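Local coordinates for AvtR (PDB 4HV0), which regulates transcription for a lipothrixvirus of hyperthermophilic archaea, probably by binding DNA through a ribbon-helix-helix fold, at residues E7-F12 with R90-M95; V27-L32 with I38-R43; E34-E39 with K78-K83. All coordinates share one frame; numbering follows the deposited sequence.

Interaction 1: residues E7-F12 with R90-M95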
# COMPACT_ATOMS: atom_id res chain seq x y z
N GLU A 7 -4.78 7.04 -7.97
CA GLU A 7 -5.92 7.58 -7.22
C GLU A 7 -6.99 6.53 -6.89
O GLU A 7 -7.48 6.46 -5.76
CB GLU A 7 -6.52 8.73 -8.02
CG GLU A 7 -7.60 9.52 -7.31
CD GLU A 7 -7.95 10.79 -8.04
OE1 GLU A 7 -7.59 10.91 -9.24
OE2 GLU A 7 -8.56 11.68 -7.42
N GLU A 8 -7.36 5.71 -7.86
CA GLU A 8 -8.33 4.65 -7.61
C GLU A 8 -7.92 3.75 -6.41
O GLU A 8 -8.75 3.41 -5.54
CB GLU A 8 -8.56 3.82 -8.86
CG GLU A 8 -9.68 2.82 -8.69
CD GLU A 8 -10.03 2.08 -9.98
OE1 GLU A 8 -9.31 2.25 -10.99
OE2 GLU A 8 -11.02 1.32 -9.96
N VAL A 9 -6.64 3.40 -6.35
CA VAL A 9 -6.15 2.58 -5.27
C VAL A 9 -6.23 3.33 -3.95
O VAL A 9 -6.64 2.76 -2.91
CB VAL A 9 -4.70 2.09 -5.54
CG1 VAL A 9 -4.11 1.44 -4.29
CG2 VAL A 9 -4.68 1.11 -6.69
N TYR A 10 -5.84 4.60 -3.96
CA TYR A 10 -5.88 5.41 -2.75
C TYR A 10 -7.31 5.55 -2.23
O TYR A 10 -7.54 5.41 -1.02
CB TYR A 10 -5.29 6.78 -3.00
CG TYR A 10 -5.23 7.62 -1.75
CD1 TYR A 10 -4.27 7.38 -0.77
CD2 TYR A 10 -6.14 8.66 -1.53
CE1 TYR A 10 -4.21 8.14 0.39
CE2 TYR A 10 -6.08 9.43 -0.38
CZ TYR A 10 -5.11 9.17 0.58
OH TYR A 10 -5.05 9.94 1.72
N GLU A 11 -8.28 5.79 -3.12
CA GLU A 11 -9.67 5.90 -2.68
C GLU A 11 -10.03 4.63 -1.93
O GLU A 11 -10.52 4.69 -0.79
CB GLU A 11 -10.65 6.13 -3.85
CG GLU A 11 -10.44 7.40 -4.68
CD GLU A 11 -10.24 8.67 -3.87
OE1 GLU A 11 -10.87 8.85 -2.81
OE2 GLU A 11 -9.42 9.52 -4.29
N PHE A 12 -9.75 3.49 -2.56
CA PHE A 12 -10.04 2.20 -1.95
C PHE A 12 -9.40 2.05 -0.57
O PHE A 12 -10.05 1.65 0.37
CB PHE A 12 -9.57 1.07 -2.83
CG PHE A 12 -9.60 -0.26 -2.14
CD1 PHE A 12 -10.78 -0.99 -2.09
CD2 PHE A 12 -8.46 -0.76 -1.51
CE1 PHE A 12 -10.83 -2.22 -1.44
CE2 PHE A 12 -8.51 -1.99 -0.86
CZ PHE A 12 -9.69 -2.71 -0.83
N ARG A 90 0.38 -2.02 -8.63
CA ARG A 90 -0.33 -2.94 -9.47
C ARG A 90 -0.86 -4.14 -8.63
O ARG A 90 -1.96 -4.60 -8.88
CB ARG A 90 0.55 -3.46 -10.59
CG ARG A 90 -0.23 -4.28 -11.63
CD ARG A 90 0.75 -4.80 -12.65
NE ARG A 90 0.82 -6.26 -12.58
CZ ARG A 90 1.91 -7.00 -12.70
NH1 ARG A 90 3.08 -6.46 -12.91
NH2 ARG A 90 1.81 -8.30 -12.62
N PHE A 91 -0.08 -4.59 -7.64
CA PHE A 91 -0.53 -5.66 -6.77
C PHE A 91 -1.80 -5.25 -6.02
O PHE A 91 -2.79 -5.95 -6.07
CB PHE A 91 0.62 -5.98 -5.81
CG PHE A 91 0.28 -6.92 -4.71
CD1 PHE A 91 0.42 -8.27 -4.87
CD2 PHE A 91 -0.05 -6.43 -3.47
CE1 PHE A 91 0.15 -9.13 -3.83
CE2 PHE A 91 -0.31 -7.27 -2.41
CZ PHE A 91 -0.22 -8.62 -2.59
N LEU A 92 -1.79 -4.08 -5.39
CA LEU A 92 -3.00 -3.57 -4.73
C LEU A 92 -4.16 -3.35 -5.71
O LEU A 92 -5.30 -3.61 -5.38
CB LEU A 92 -2.72 -2.26 -4.02
CG LEU A 92 -1.70 -2.29 -2.89
CD1 LEU A 92 -1.27 -0.88 -2.57
CD2 LEU A 92 -2.34 -2.95 -1.67
N LYS A 93 -3.86 -2.92 -6.92
CA LYS A 93 -4.89 -2.71 -7.95
C LYS A 93 -5.57 -4.02 -8.35
O LYS A 93 -6.77 -4.07 -8.54
CB LYS A 93 -4.27 -2.04 -9.17
CG LYS A 93 -5.22 -1.33 -10.11
CD LYS A 93 -4.47 -0.39 -11.07
CE LYS A 93 -3.41 -1.09 -11.97
NZ LYS A 93 -2.61 -0.23 -12.91
N GLU A 94 -4.79 -5.09 -8.49
CA GLU A 94 -5.34 -6.39 -8.84
C GLU A 94 -6.17 -7.01 -7.73
O GLU A 94 -7.07 -7.81 -7.97
CB GLU A 94 -4.21 -7.36 -9.19
CG GLU A 94 -3.46 -7.00 -10.46
CD GLU A 94 -2.41 -8.02 -10.83
OE1 GLU A 94 -2.36 -9.12 -10.20
OE2 GLU A 94 -1.65 -7.74 -11.78
N MSE A 95 -5.81 -6.69 -6.50
CA MSE A 95 -6.50 -7.18 -5.33
C MSE A 95 -7.83 -6.48 -5.23
O MSE A 95 -8.82 -7.12 -4.93
CB MSE A 95 -5.56 -6.78 -4.21
CG MSE A 95 -5.92 -7.55 -2.98
SE MSE A 95 -5.13 -6.47 -1.57
CE MSE A 95 -6.51 -5.09 -1.34

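Interaction 2: residues V27-L32 with I38-R43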
# COMPACT_ATOMS: atom_id res chain seq x y z
N VAL A 27 -3.86 0.18 6.97
CA VAL A 27 -4.50 -0.72 6.01
C VAL A 27 -3.41 -1.37 5.10
O VAL A 27 -3.37 -2.60 4.93
CB VAL A 27 -5.60 0.08 5.25
CG1 VAL A 27 -6.22 -0.69 4.10
CG2 VAL A 27 -6.67 0.53 6.22
N ILE A 28 -2.49 -0.57 4.55
CA ILE A 28 -1.39 -1.12 3.75
C ILE A 28 -0.59 -2.13 4.55
O ILE A 28 -0.36 -3.23 4.06
CB ILE A 28 -0.44 -0.02 3.25
CG1 ILE A 28 -1.11 0.80 2.18
CG2 ILE A 28 0.88 -0.58 2.75
CD1 ILE A 28 -0.36 2.11 1.97
N ARG A 29 -0.20 -1.79 5.79
CA ARG A 29 0.49 -2.75 6.67
C ARG A 29 -0.29 -4.04 6.88
O ARG A 29 0.29 -5.12 6.81
CB ARG A 29 0.87 -2.17 8.01
CG ARG A 29 2.15 -1.38 7.93
CD ARG A 29 2.78 -1.18 9.31
NE ARG A 29 1.92 -0.37 10.16
CZ ARG A 29 1.80 0.96 10.10
NH1 ARG A 29 2.49 1.68 9.21
NH2 ARG A 29 0.97 1.58 10.93
N LYS A 30 -1.61 -3.95 7.03
CA LYS A 30 -2.40 -5.16 7.21
C LYS A 30 -2.38 -6.03 5.95
O LYS A 30 -2.18 -7.24 6.03
CB LYS A 30 -3.83 -4.82 7.65
CG LYS A 30 -4.69 -6.02 8.02
CD LYS A 30 -5.74 -5.66 9.06
CE LYS A 30 -6.87 -6.70 9.17
NZ LYS A 30 -8.07 -6.39 8.34
N ILE A 31 -2.53 -5.40 4.77
CA ILE A 31 -2.47 -6.14 3.50
C ILE A 31 -1.10 -6.79 3.34
O ILE A 31 -1.00 -7.98 3.04
CB ILE A 31 -2.74 -5.22 2.31
CG1 ILE A 31 -4.17 -4.78 2.32
CG2 ILE A 31 -2.45 -5.94 0.97
CD1 ILE A 31 -4.38 -3.54 1.49
N LEU A 32 -0.03 -6.02 3.59
CA LEU A 32 1.32 -6.60 3.52
C LEU A 32 1.53 -7.76 4.51
O LEU A 32 2.18 -8.73 4.17
CB LEU A 32 2.41 -5.56 3.71
CG LEU A 32 2.38 -4.43 2.66
CD1 LEU A 32 3.52 -3.44 2.88
CD2 LEU A 32 2.33 -4.90 1.21
N ILE A 38 3.90 -12.09 7.11
CA ILE A 38 4.90 -11.57 8.03
C ILE A 38 4.33 -10.80 9.22
O ILE A 38 3.28 -10.18 9.18
CB ILE A 38 5.94 -10.65 7.34
CG1 ILE A 38 5.24 -9.52 6.55
CG2 ILE A 38 6.90 -11.53 6.57
CD1 ILE A 38 6.16 -8.59 5.79
N GLU A 39 5.13 -10.83 10.27
CA GLU A 39 4.88 -10.15 11.51
C GLU A 39 5.57 -8.80 11.44
O GLU A 39 6.75 -8.74 11.13
CB GLU A 39 5.51 -10.97 12.63
CG GLU A 39 5.38 -10.37 14.02
CD GLU A 39 4.09 -10.80 14.72
OE1 GLU A 39 3.03 -10.82 14.06
OE2 GLU A 39 4.17 -11.13 15.93
N ASP A 40 4.85 -7.73 11.74
CA ASP A 40 5.49 -6.42 11.85
C ASP A 40 4.97 -5.62 13.05
O ASP A 40 3.77 -5.44 13.25
CB ASP A 40 5.32 -5.63 10.55
CG ASP A 40 6.16 -4.37 10.53
OD1 ASP A 40 5.75 -3.36 11.13
OD2 ASP A 40 7.23 -4.35 9.88
N ARG A 41 5.93 -5.11 13.82
CA ARG A 41 5.62 -4.42 15.08
C ARG A 41 5.25 -2.96 14.87
O ARG A 41 4.57 -2.39 15.70
CB ARG A 41 6.81 -4.48 16.04
CG ARG A 41 6.48 -4.20 17.50
CD ARG A 41 6.27 -5.49 18.26
NE ARG A 41 6.33 -5.31 19.73
CZ ARG A 41 7.44 -5.35 20.49
NH1 ARG A 41 8.65 -5.53 19.96
NH2 ARG A 41 7.33 -5.18 21.81
N THR A 42 5.71 -2.35 13.79
CA THR A 42 5.39 -0.96 13.46
C THR A 42 3.89 -0.61 13.62
O THR A 42 3.01 -1.44 13.33
CB THR A 42 5.82 -0.67 12.03
OG1 THR A 42 7.24 -0.53 11.96
CG2 THR A 42 5.16 0.58 11.48
N ARG A 43 3.62 0.63 14.07
CA ARG A 43 2.27 1.19 14.19
C ARG A 43 2.19 2.65 13.73
O ARG A 43 3.03 3.47 14.09
CB ARG A 43 1.77 1.08 15.62
CG ARG A 43 0.40 1.69 15.84
CD ARG A 43 -0.68 1.11 14.92
NE ARG A 43 -2.04 1.40 15.40
CZ ARG A 43 -3.13 1.51 14.63
NH1 ARG A 43 -3.06 1.36 13.31
NH2 ARG A 43 -4.30 1.78 15.19

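Interaction 3: residues E34-E39 with K78-K83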
# COMPACT_ATOMS: atom_id res chain seq x y z
N GLU A 34 -0.77 -9.82 5.76
CA GLU A 34 -1.59 -10.93 5.30
C GLU A 34 -1.08 -11.60 4.02
O GLU A 34 -1.00 -12.81 3.95
CB GLU A 34 -3.05 -10.49 5.14
CG GLU A 34 -3.68 -10.20 6.50
CD GLU A 34 -5.16 -9.86 6.45
OE1 GLU A 34 -5.65 -9.45 5.38
OE2 GLU A 34 -5.82 -9.96 7.50
N TYR A 35 -0.73 -10.82 3.01
CA TYR A 35 -0.31 -11.40 1.72
C TYR A 35 1.16 -11.79 1.67
O TYR A 35 1.49 -12.63 0.88
CB TYR A 35 -0.64 -10.47 0.55
CG TYR A 35 -2.10 -10.40 0.20
CD1 TYR A 35 -2.98 -9.76 1.04
CD2 TYR A 35 -2.59 -10.96 -0.96
CE1 TYR A 35 -4.31 -9.68 0.75
CE2 TYR A 35 -3.93 -10.87 -1.27
CZ TYR A 35 -4.79 -10.22 -0.40
OH TYR A 35 -6.13 -10.13 -0.66
N PHE A 36 2.03 -11.23 2.51
CA PHE A 36 3.44 -11.67 2.58
C PHE A 36 3.71 -12.56 3.79
O PHE A 36 4.76 -13.16 3.90
CB PHE A 36 4.42 -10.50 2.45
CG PHE A 36 4.31 -9.84 1.12
CD1 PHE A 36 4.93 -10.37 -0.01
CD2 PHE A 36 3.44 -8.80 0.95
CE1 PHE A 36 4.74 -9.81 -1.26
CE2 PHE A 36 3.24 -8.24 -0.29
CZ PHE A 36 3.89 -8.76 -1.41
N GLY A 37 2.70 -12.70 4.64
CA GLY A 37 2.74 -13.67 5.71
C GLY A 37 3.75 -13.38 6.81
O GLY A 37 4.32 -14.31 7.38
N ILE A 38 3.90 -12.09 7.11
CA ILE A 38 4.90 -11.57 8.03
C ILE A 38 4.33 -10.80 9.22
O ILE A 38 3.28 -10.18 9.18
CB ILE A 38 5.94 -10.65 7.34
CG1 ILE A 38 5.24 -9.52 6.55
CG2 ILE A 38 6.90 -11.53 6.57
CD1 ILE A 38 6.16 -8.59 5.79
N GLU A 39 5.13 -10.83 10.27
CA GLU A 39 4.88 -10.15 11.51
C GLU A 39 5.57 -8.80 11.44
O GLU A 39 6.75 -8.74 11.13
CB GLU A 39 5.51 -10.97 12.63
CG GLU A 39 5.38 -10.37 14.02
CD GLU A 39 4.09 -10.80 14.72
OE1 GLU A 39 3.03 -10.82 14.06
OE2 GLU A 39 4.17 -11.13 15.93
N LYS A 78 10.02 -5.71 -0.69
CA LYS A 78 10.65 -5.32 -1.95
C LYS A 78 11.10 -6.51 -2.75
O LYS A 78 10.88 -6.60 -3.96
CB LYS A 78 11.87 -4.45 -1.71
CG LYS A 78 11.62 -3.01 -1.33
CD LYS A 78 12.97 -2.30 -1.27
CE LYS A 78 13.13 -1.31 -0.12
NZ LYS A 78 12.64 -0.01 -0.61
N LEU A 79 11.71 -7.45 -2.08
CA LEU A 79 12.22 -8.61 -2.78
C LEU A 79 11.10 -9.45 -3.36
O LEU A 79 11.24 -9.94 -4.47
CB LEU A 79 13.06 -9.43 -1.83
CG LEU A 79 13.74 -10.69 -2.36
CD1 LEU A 79 14.80 -10.27 -3.38
CD2 LEU A 79 14.32 -11.54 -1.22
N GLU A 80 10.03 -9.63 -2.60
CA GLU A 80 8.94 -10.48 -3.04
C GLU A 80 8.22 -9.85 -4.22
O GLU A 80 7.86 -10.54 -5.15
CB GLU A 80 7.98 -10.74 -1.88
CG GLU A 80 8.50 -11.75 -0.86
CD GLU A 80 8.73 -13.14 -1.44
OE1 GLU A 80 8.03 -13.51 -2.40
OE2 GLU A 80 9.61 -13.88 -0.95
N LEU A 81 8.02 -8.53 -4.18
CA LEU A 81 7.41 -7.83 -5.32
C LEU A 81 8.31 -7.98 -6.54
O LEU A 81 7.81 -8.16 -7.64
CB LEU A 81 7.16 -6.37 -5.00
CG LEU A 81 6.20 -6.05 -3.84
CD1 LEU A 81 6.30 -4.61 -3.27
CD2 LEU A 81 4.76 -6.39 -4.28
N LYS A 82 9.62 -7.93 -6.35
CA LYS A 82 10.56 -8.09 -7.46
C LYS A 82 10.48 -9.47 -8.02
O LYS A 82 10.22 -9.65 -9.21
CB LYS A 82 12.02 -7.81 -7.06
CG LYS A 82 12.54 -6.43 -7.46
CD LYS A 82 13.92 -6.29 -8.13
CE LYS A 82 14.02 -4.92 -8.79
NZ LYS A 82 12.76 -4.43 -9.45
N LYS A 83 10.66 -10.47 -7.17
CA LYS A 83 10.52 -11.88 -7.61
C LYS A 83 9.20 -12.17 -8.34
O LYS A 83 9.13 -12.91 -9.30
CB LYS A 83 10.68 -12.85 -6.44
CG LYS A 83 12.05 -12.81 -5.81
CD LYS A 83 12.17 -13.79 -4.68
CE LYS A 83 13.61 -14.18 -4.38
NZ LYS A 83 13.70 -15.19 -3.27

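Interaction 1: residues E7-F12 with R90-M95
Val-9 sits with CG1 against the side chain of Leu-92 and CG2 against CA and CB of Lys-93. With CG1 anti to the backbone N (chi1 170°), the branches divide the work. Val-9 CG1 lies 4.0 Å from Leu-92 CB and reaches almost as near to Leu-92 CD1, while Val-9 CG2 lies 4.0 Å from both CA and CB of Lys-93. A compact, beta-branched residue suits this spot, because its two methyls can reach both neighbours where the CA atoms of Val-9 and Lys-93 are 6.1 Å apart.

Roughly a turn further along helix 7-19, Phe-12 meets the selenomethionine Met-95. The CE methyl of Met-95 is 3.7 Å from Phe-12 CE2 and slightly farther from CZ, approaching the ring obliquely. Met-95 gets there by a bend at chi3 (82°), which swings the methyl toward helix 7-19; a flexible, unbranched chain can make that turn. Helix 7-19 is the first helix of the CopG-type ribbon-helix-helix region, and the contact packs helix 88-97 against it. Leu-92 and Met-95 also lie against Ile-31, so helix 24-36 shares this apolar seam.

The helix segments pass at 9.8 Å between axes and 63° between directions, steep enough to confine touching to a short patch. Lys-93 lends its CB to Val-9, but its ammonium leads away to a salt bridge with Glu-6, at the end of the strand that precedes helix 7-19. Within helix 88-97, Arg-90 NE and Glu-94 OE2 form a salt bridge at 3.0 Å, nearly in the guanidinium plane, although the carboxylate is tilted and uses its anti side. Across the contact the touching groups are apolar, which implies that the two segments probably hold to each other mainly by hydrocarbon packing.

Interaction 2: residues V27-L32 with I38-R43
Arg-29 leaves helix 24-36 pointing at the loop that returns past it, and its chain lies roughly perpendicular to Thr-42. From CB, the first torsion sets CG anti to the carbonyl carbon. Arg-29 CD then reaches Thr-42 CG2 at 3.7 Å, and a bend at chi3 (-64°) turns the guanidinium along the loop. Arg-29 NE is 3.5 Å from the carbonyl oxygen of Thr-42, a proximity without a hydrogen bond. The CG2 methyl of Thr-42 rests over one guanidinium face, 3.4 Å from its plane but displaced from the middle, with Arg-43 N over the same face. At the tip, NH1 makes a weak hydrogen bond to Lys-68 O, and NH2 lies against the backbone of Arg-43. Arginine suits the place by combining a long apolar stem with a flat head that can lie under a methyl.

Asp-40 also faces the helix, but its OD2 takes a hydrogen bond from Glu-70 N, pinning the loop just ahead of helix 71-84. Nearer the turn, Ile-38 CG1 packs 4.0 Å from Leu-32 O. The loop after helix 24-36, the second helix of the CopG-family ribbon-helix-helix motif, here runs back along that helix.

Interaction 3: residues E34-E39 with K78-K83
Ring atoms CD1, CE1 and CZ of Phe-36 meet helix 71-84 at an oblique angle. Phe-36 CE1 comes 3.4 Å from Glu-80 CB, and CD1 lies close to CB and CG of the same residue. Phe-36 CZ is 3.8 Å from Leu-81 CD2, with the leucine roughly perpendicular to the phenylalanine. Glu-80 and Phe-36 instead run antiparallel alongside each other, and the ring packs on the methylene root while the carboxylate leads away, its plane turned 49° from that of the ring. The bend at chi2 (-62°) takes the acid group off the apolar patch, which lets a glutamate serve as a hydrocarbon neighbour here. A broad aromatic ring can span the 8.0 Å between the CA atoms of Phe-36 and Glu-80.

Phe-36 is the last residue of helix 24-36, the second helix of the ribbon-helix-helix motif. Directly after it Gly-37 adopts a positive phi (68°), a backbone setting that glycine accepts easily, and the chain leaves the helix. Just beyond, Ile-38 rests on Asn-73 and Val-77, a turn or two earlier in helix 71-84. Leu-81 also touches Leu-88 of helix 88-97.

In the fold
Helix 24-36 ties the three contacts together. Interactions 2 and 3 both draw on it, share Ile-38 and Glu-39, and have centres about 11 Å apart. The centre of interaction 1 is about 17 Å from the centres of both, yet helix 88-97 bridges the distance: Met-95 SE is 3.7 Å from Ile-31 CG2 of interaction 2, and Phe-91 CZ is 3.7 Å from Tyr-35 CB of interaction 3. Interaction 1 brings helix 7-19, which follows strand 3-6, against helix 88-97, closing a loop that contains the other two. Strands 3-6 and 60-65 pair antiparallel within one chain, recalling the ribbon that two subunits normally build in ribbon-helix-helix proteins.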